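Local coordinates for monomethylamine corrinoid protein 1 (Methanosarcina barkeri, PDB 3EZX), which carries methyl groups on a bound corrinoid cofactor between the methyltransferases MtmB and MtbA in methanogenesis from methylamine, at residues V136-A139 against A140-K143; T157-L160 against G161-D164; M166-L169 against N170-K173. All coordinates share one frame; numbering follows the deposited sequence.

Contact 1. Residues V136-A139 against A140-K143; sequences VEEA and AKHK
Lys141 runs back along the last turn of helix 132-141, beside Glu137 and Glu138, and its chain can be followed atom by atom. Lys141 CB sits 3.7 Å from Glu138 O. With CG anti to the carbonyl carbon (chi1 -56°), the chain starts beside its own backbone N, and Lys141 CG comes 3.1 Å from Glu137 O, the same oxygen that accepts a hydrogen bond from Lys141 N at 3.2 Å. Lys141 CD and CE run extended past that carbonyl, each 3.7 Å from Glu137 O, and the ammonium Lys141 NZ ends 3.5 Å from Glu138 OE1 in a salt bridge whose hydrogen bond is weak. The Glu138 chain bends at chi2 (61°) and crosses the lysine, while its other oxygen, Glu138 OE2, lies in plane at the edge of the His142 ring, 3.8 Å from His142 NE2. The ring points the same way as the glutamate, its plane turned 47° from the carboxylate, and its ND1 makes a weak hydrogen bond to Glu145. Ala140 N closes a regular helical bond to Val136 O at 2.9 Å. This i to i+3 acid-lysine pair marks the exposed C-terminal turn of a helix flanking the parallel sheet of the Rossmann-like B12-binding domain.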
loop_
_atom_site.group_PDB
_atom_site.type_symbol
_atom_site.label_atom_id
_atom_site.label_comp_id
_atom_site.label_asym_id
_atom_site.label_seq_id
_atom_site.Cartn_x
_atom_site.Cartn_y
_atom_site.Cartn_z
ATOM N N VAL A 136 -10.817 2.773 -15.143
ATOM C CA VAL A 136 -11.809 3.710 -15.654
ATOM C C VAL A 136 -13.146 2.993 -15.803
ATOM O O VAL A 136 -14.195 3.556 -15.507
ATOM C CB VAL A 136 -11.400 4.280 -17.028
ATOM C CG1 VAL A 136 -12.500 5.177 -17.567
ATOM C CG2 VAL A 136 -10.113 5.063 -16.899
ATOM N N GLU A 137 -13.106 1.748 -16.266
ATOM C CA GLU A 137 -14.327 0.975 -16.437
ATOM C C GLU A 137 -14.970 0.712 -15.084
ATOM O O GLU A 137 -16.195 0.732 -14.953
ATOM C CB GLU A 137 -14.035 -0.350 -17.152
ATOM C CG GLU A 137 -14.029 -0.232 -18.669
ATOM C CD GLU A 137 -13.686 -1.536 -19.370
ATOM O OE1 GLU A 137 -14.198 -2.596 -18.948
ATOM O OE2 GLU A 137 -12.915 -1.497 -20.353
ATOM N N GLU A 138 -14.135 0.476 -14.078
ATOM C CA GLU A 138 -14.623 0.207 -12.732
ATOM C C GLU A 138 -15.260 1.469 -12.160
ATOM O O GLU A 138 -16.309 1.408 -11.515
ATOM C CB GLU A 138 -13.467 -0.241 -11.837
ATOM C CG GLU A 138 -13.897 -0.910 -10.540
ATOM C CD GLU A 138 -14.711 -2.169 -10.780
ATOM O OE1 GLU A 138 -14.421 -2.882 -11.764
ATOM O OE2 GLU A 138 -15.632 -2.453 -9.983
ATOM N N ALA A 139 -14.625 2.611 -12.409
ATOM C CA ALA A 139 -15.127 3.891 -11.919
ATOM C C ALA A 139 -16.455 4.253 -12.579
ATOM O O ALA A 139 -17.320 4.868 -11.955
ATOM C CB ALA A 139 -14.101 4.987 -12.174
ATOM N N ALA A 140 -16.607 3.868 -13.844
ATOM C CA ALA A 140 -17.823 4.145 -14.602
ATOM C C ALA A 140 -19.016 3.396 -14.021
ATOM O O ALA A 140 -20.099 3.958 -13.879
ATOM C CB ALA A 140 -17.624 3.757 -16.066
ATOM N N LYS A 141 -18.814 2.124 -13.690
ATOM C CA LYS A 141 -19.873 1.294 -13.122
ATOM C C LYS A 141 -20.384 1.905 -11.824
ATOM O O LYS A 141 -21.511 1.642 -11.408
ATOM C CB LYS A 141 -19.353 -0.120 -12.829
ATOM C CG LYS A 141 -18.740 -0.845 -14.019
ATOM C CD LYS A 141 -18.106 -2.163 -13.589
ATOM C CE LYS A 141 -17.313 -2.803 -14.721
ATOM N NZ LYS A 141 -16.557 -4.008 -14.270
ATOM N N HIS A 142 -19.549 2.719 -11.187
ATOM C CA HIS A 142 -19.910 3.352 -9.923
ATOM C C HIS A 142 -20.043 4.869 -10.039
ATOM O O HIS A 142 -19.873 5.593 -9.058
ATOM C CB HIS A 142 -18.866 3.003 -8.857
ATOM C CG HIS A 142 -18.837 1.551 -8.493
ATOM N ND1 HIS A 142 -19.843 0.946 -7.772
ATOM C CD2 HIS A 142 -17.933 0.581 -8.764
ATOM C CE1 HIS A 142 -19.559 -0.336 -7.613
ATOM N NE2 HIS A 142 -18.406 -0.582 -8.206
ATOM N N LYS A 143 -20.353 5.349 -11.236
ATOM C CA LYS A 143 -20.498 6.781 -11.455
ATOM C C LYS A 143 -21.656 7.348 -10.645
ATOM O O LYS A 143 -22.746 6.771 -10.609
ATOM C CB LYS A 143 -20.724 7.073 -12.940
ATOM C CG LYS A 143 -20.725 8.557 -13.291
ATOM C CD LYS A 143 -20.889 8.757 -14.791
ATOM C CE LYS A 143 -20.665 10.205 -15.192
ATOM N NZ LYS A 143 -20.755 10.388 -16.667
#

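Contact 2. Residues T157-L160 against G161-D164; sequences TSML and GQKD
Across the junction of helices 156-159 and 161-171 the backbone is joined by hydrogen bonds that run from residue i+3 to residue i, as in a 3-10 turn: Gly161 N to Ser158 O (weak), Gln162 N to Met159 O at 3.1 Å and Lys163 N to Leu160 O at 3.1 Å. The last two donors stand well above the planes of their carbonyls, by 58° and 49°.

Gln162 and Met159 carry the side-chain part of the contact. Holding CG anti to the carbonyl carbon (chi1 -56°), Gln162 brings its aliphatic portion against the backbone of Met159, with Gln162 CB 3.2 Å and Gln162 CG 3.0 Å from Met159 O. From there the chain extends and crosses the Met159 side chain at an angle, its amide oxygen, Gln162 OE1, coming 3.3 Å from Met159 CG. Gln162 OE1 is also 3.3 Å from Met159 O, two acceptors side by side, and the polar partner of OE1 is the indole NE1 of Trp191 on helix 189-195. The same tryptophan touches the side chains of Met159, Leu160 and Lys163. Across the junction, Lys163 CB lies 3.3 Å from Leu160 O before its extended chain leads off. Ser158 takes little part here and is bonded through OG to Met155 O and Asp103, with its side chain about 7 Å from that of His105, the axial cobalt ligand by similarity.

The contact is carried mainly by the backbone, with aliphatic carbons of Gln162 lying against a carbonyl. The amide oxygen of the buried Gln162 is satisfied by an indole N-H, which probably helps hold the amide beside Met159 and ties the junction to helix 189-195; the Thr157 side chain is about 5 Å from the bound cobamide.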
loop_
_atom_site.group_PDB
_atom_site.type_symbol
_atom_site.label_atom_id
_atom_site.label_comp_id
_atom_site.label_asym_id
_atom_site.label_seq_id
_atom_site.Cartn_x
_atom_site.Cartn_y
_atom_site.Cartn_z
ATOM N N THR A 157 8.659 4.050 -13.943
ATOM C CA THR A 157 8.132 3.662 -15.247
ATOM C C THR A 157 6.627 3.401 -15.194
ATOM O O THR A 157 5.899 3.752 -16.120
ATOM C CB THR A 157 8.836 2.393 -15.774
ATOM O OG1 THR A 157 10.256 2.554 -15.669
ATOM C CG2 THR A 157 8.472 2.147 -17.230
ATOM N N SER A 158 6.165 2.789 -14.107
ATOM C CA SER A 158 4.745 2.485 -13.945
ATOM C C SER A 158 3.982 3.672 -13.361
ATOM O O SER A 158 2.784 3.822 -13.586
ATOM C CB SER A 158 4.566 1.264 -13.036
ATOM O OG SER A 158 4.999 1.544 -11.714
ATOM N N MET A 159 4.682 4.512 -12.610
ATOM C CA MET A 159 4.075 5.688 -11.999
ATOM C C MET A 159 3.672 6.729 -13.039
ATOM O O MET A 159 2.715 7.478 -12.840
ATOM C CB MET A 159 5.053 6.321 -11.014
ATOM C CG MET A 159 4.569 7.628 -10.415
ATOM S SD MET A 159 5.941 8.589 -9.751
ATOM C CE MET A 159 6.535 9.393 -11.267
ATOM N N LEU A 160 4.411 6.779 -14.142
ATOM C CA LEU A 160 4.132 7.732 -15.210
ATOM C C LEU A 160 2.758 7.486 -15.818
ATOM O O LEU A 160 2.073 8.427 -16.236
ATOM C CB LEU A 160 5.208 7.635 -16.292
ATOM C CG LEU A 160 6.629 7.883 -15.771
ATOM C CD1 LEU A 160 7.635 7.755 -16.903
ATOM C CD2 LEU A 160 6.703 9.260 -15.134
ATOM N N GLY A 161 2.359 6.218 -15.858
ATOM C CA GLY A 161 1.063 5.867 -16.408
ATOM C C GLY A 161 -0.116 6.408 -15.614
ATOM O O GLY A 161 -1.259 6.333 -16.064
ATOM N N GLN A 162 0.148 6.951 -14.432
ATOM C CA GLN A 162 -0.920 7.494 -13.606
ATOM C C GLN A 162 -1.419 8.768 -14.258
ATOM O O GLN A 162 -2.576 9.150 -14.095
ATOM C CB GLN A 162 -0.413 7.791 -12.196
ATOM C CG GLN A 162 0.203 6.585 -11.513
ATOM C CD GLN A 162 0.671 6.881 -10.104
ATOM O OE1 GLN A 162 1.330 7.888 -9.854
ATOM N NE2 GLN A 162 0.342 5.992 -9.174
ATOM N N LYS A 163 -0.538 9.427 -15.000
ATOM C CA LYS A 163 -0.909 10.652 -15.687
ATOM C C LYS A 163 -1.995 10.275 -16.680
ATOM O O LYS A 163 -3.092 10.836 -16.665
ATOM C CB LYS A 163 0.294 11.247 -16.426
ATOM C CG LYS A 163 0.010 12.598 -17.066
ATOM C CD LYS A 163 1.253 13.213 -17.687
ATOM C CE LYS A 163 0.943 14.575 -18.297
ATOM N NZ LYS A 163 2.154 15.232 -18.869
ATOM N N ASP A 164 -1.678 9.307 -17.533
ATOM C CA ASP A 164 -2.613 8.821 -18.536
ATOM C C ASP A 164 -3.960 8.510 -17.893
ATOM O O ASP A 164 -5.005 8.902 -18.406
ATOM C CB ASP A 164 -2.049 7.565 -19.210
ATOM C CG ASP A 164 -3.054 6.887 -20.131
ATOM O OD1 ASP A 164 -4.071 6.358 -19.630
ATOM O OD2 ASP A 164 -2.825 6.881 -21.357
#

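Contact 3. Residues M166-L169 against N170-K173; sequences MDRL and NEEK
Arg168 and Glu171 cross each other on the exposed side of helix 161-171, with the guanidinium and carboxylate planes turned 80° apart, nearly perpendicular. The carboxylate oxygen Glu171 OE1 reaches the edge of the guanidinium, near its plane, and lies 2.7 Å from Arg168 NH1. This salt bridge uses one oxygen and one nitrogen, and its hydrogen bond is weak because the N-H is bent away from the acceptor at 124°. Arg168 gets there by folding: bends at chi2 and chi3 bring NH1 beside the Glu171 carboxylate. Glu171, by contrast, is extended, with CG anti to the backbone N (chi1 172°), and runs out to meet it. Arg168 NE forms a long, weak ion pair with Asp164 OD2, one turn earlier.

Beneath this pair, Glu171 N donates to Asp167 O at 3.1 Å. Glu172 CG lies 3.3 Å from Arg168 O, while the rest of its side chain leads away. On the inner side, the side chains of Met166 and Leu169 pack on Cys180 of strand 179-183.

Replacing Arg168 by an alanine would probably leave the Glu171 carboxylate without its counter-ion and free to turn. The guanidinium thus stands between two acids of its own helix, and probably offsets negative charge at a surface where Asp164, Asp167, Glu171 and Glu172 lie close along the chain.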
loop_
_atom_site.group_PDB
_atom_site.type_symbol
_atom_site.label_atom_id
_atom_site.label_comp_id
_atom_site.label_asym_id
_atom_site.label_seq_id
_atom_site.Cartn_x
_atom_site.Cartn_y
_atom_site.Cartn_z
ATOM N N MET A 166 -5.397 9.703 -15.150
ATOM C CA MET A 166 -6.100 10.949 -14.875
ATOM C C MET A 166 -6.610 11.568 -16.173
ATOM O O MET A 166 -7.743 12.050 -16.233
ATOM C CB MET A 166 -5.186 11.939 -14.145
ATOM C CG MET A 166 -4.908 11.557 -12.707
ATOM S SD MET A 166 -6.427 11.190 -11.800
ATOM C CE MET A 166 -6.676 12.701 -10.894
ATOM N N ASP A 167 -5.782 11.545 -17.212
ATOM C CA ASP A 167 -6.192 12.107 -18.491
ATOM C C ASP A 167 -7.377 11.348 -19.084
ATOM O O ASP A 167 -8.246 11.948 -19.717
ATOM C CB ASP A 167 -5.029 12.101 -19.491
ATOM C CG ASP A 167 -3.883 13.000 -19.065
ATOM O OD1 ASP A 167 -4.149 14.094 -18.521
ATOM O OD2 ASP A 167 -2.713 12.618 -19.289
ATOM N N ARG A 168 -7.417 10.033 -18.879
ATOM C CA ARG A 168 -8.505 9.222 -19.415
ATOM C C ARG A 168 -9.793 9.391 -18.625
ATOM O O ARG A 168 -10.880 9.178 -19.156
ATOM C CB ARG A 168 -8.117 7.738 -19.451
ATOM C CG ARG A 168 -6.900 7.426 -20.311
ATOM C CD ARG A 168 -6.990 8.092 -21.680
ATOM N NE ARG A 168 -5.815 8.920 -21.959
ATOM C CZ ARG A 168 -5.686 9.714 -23.021
ATOM N NH1 ARG A 168 -6.662 9.795 -23.917
ATOM N NH2 ARG A 168 -4.578 10.427 -23.186
ATOM N N LEU A 169 -9.674 9.770 -17.358
ATOM C CA LEU A 169 -10.856 9.967 -16.530
ATOM C C LEU A 169 -11.583 11.225 -16.985
ATOM O O LEU A 169 -12.805 11.323 -16.863
ATOM C CB LEU A 169 -10.473 10.096 -15.052
ATOM C CG LEU A 169 -9.846 8.883 -14.365
ATOM C CD1 LEU A 169 -9.685 9.176 -12.880
ATOM C CD2 LEU A 169 -10.727 7.656 -14.565
ATOM N N ASN A 170 -10.822 12.182 -17.506
ATOM C CA ASN A 170 -11.385 13.437 -17.990
ATOM C C ASN A 170 -11.986 13.263 -19.380
ATOM O O ASN A 170 -13.083 13.750 -19.651
ATOM C CB ASN A 170 -10.305 14.520 -17.999
ATOM C CG ASN A 170 -9.983 15.023 -16.604
ATOM O OD1 ASN A 170 -10.022 14.263 -15.639
ATOM N ND2 ASN A 170 -9.655 16.305 -16.494
ATOM N N GLU A 171 -11.271 12.561 -20.254
ATOM C CA GLU A 171 -11.752 12.304 -21.608
ATOM C C GLU A 171 -13.118 11.635 -21.524
ATOM O O GLU A 171 -13.923 11.717 -22.451
ATOM C CB GLU A 171 -10.791 11.375 -22.349
ATOM C CG GLU A 171 -11.314 10.908 -23.699
ATOM C CD GLU A 171 -10.555 9.714 -24.243
ATOM O OE1 GLU A 171 -9.336 9.835 -24.490
ATOM O OE2 GLU A 171 -11.184 8.648 -24.424
ATOM N N GLU A 172 -13.362 10.963 -20.405
ATOM C CA GLU A 172 -14.620 10.270 -20.183
ATOM C C GLU A 172 -15.462 11.041 -19.185
ATOM O O GLU A 172 -16.384 10.493 -18.582
ATOM C CB GLU A 172 -14.357 8.857 -19.662
ATOM C CG GLU A 172 -13.602 7.973 -20.642
ATOM C CD GLU A 172 -14.401 7.679 -21.897
ATOM O OE1 GLU A 172 -15.468 7.038 -21.782
ATOM O OE2 GLU A 172 -13.963 8.088 -22.995
ATOM N N LYS A 173 -15.131 12.319 -19.020
ATOM C CA LYS A 173 -15.846 13.200 -18.103
ATOM C C LYS A 173 -16.396 12.394 -16.933
ATOM O O LYS A 173 -17.606 12.314 -16.723
ATOM C CB LYS A 173 -16.979 13.915 -18.851
ATOM C CG LYS A 173 -16.507 14.635 -20.114
ATOM C CD LYS A 173 -17.604 15.478 -20.748
ATOM C CE LYS A 173 -17.085 16.216 -21.978
ATOM N NZ LYS A 173 -18.089 17.167 -22.539
#

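How the contacts relate
Contacts 1, 2 and 3 follow one another along the chain within the B12-binding domain, whose four parallel strands run in the order 122-125, 94-99, 147-152, 179-183. Contact 1 ends helix 132-141; strand 147-152 then leads to contact 2, at the junction of helices 156-159 and 161-171, and contact 3 closes the latter helix. Centres of contacts 2 and 3 are 14 Å apart, and those of contacts 1 and 3 are 12 Å apart. Val136 CG2 packs 3.5 Å from Leu169 CD2. The centres of contacts 1 and 2 are 19 Å apart and their nearest atoms about 7 Å. Helix 161-171 thus leads from near the corrinoid, at contact 2, to the outer surface, where it packs on helix 132-141.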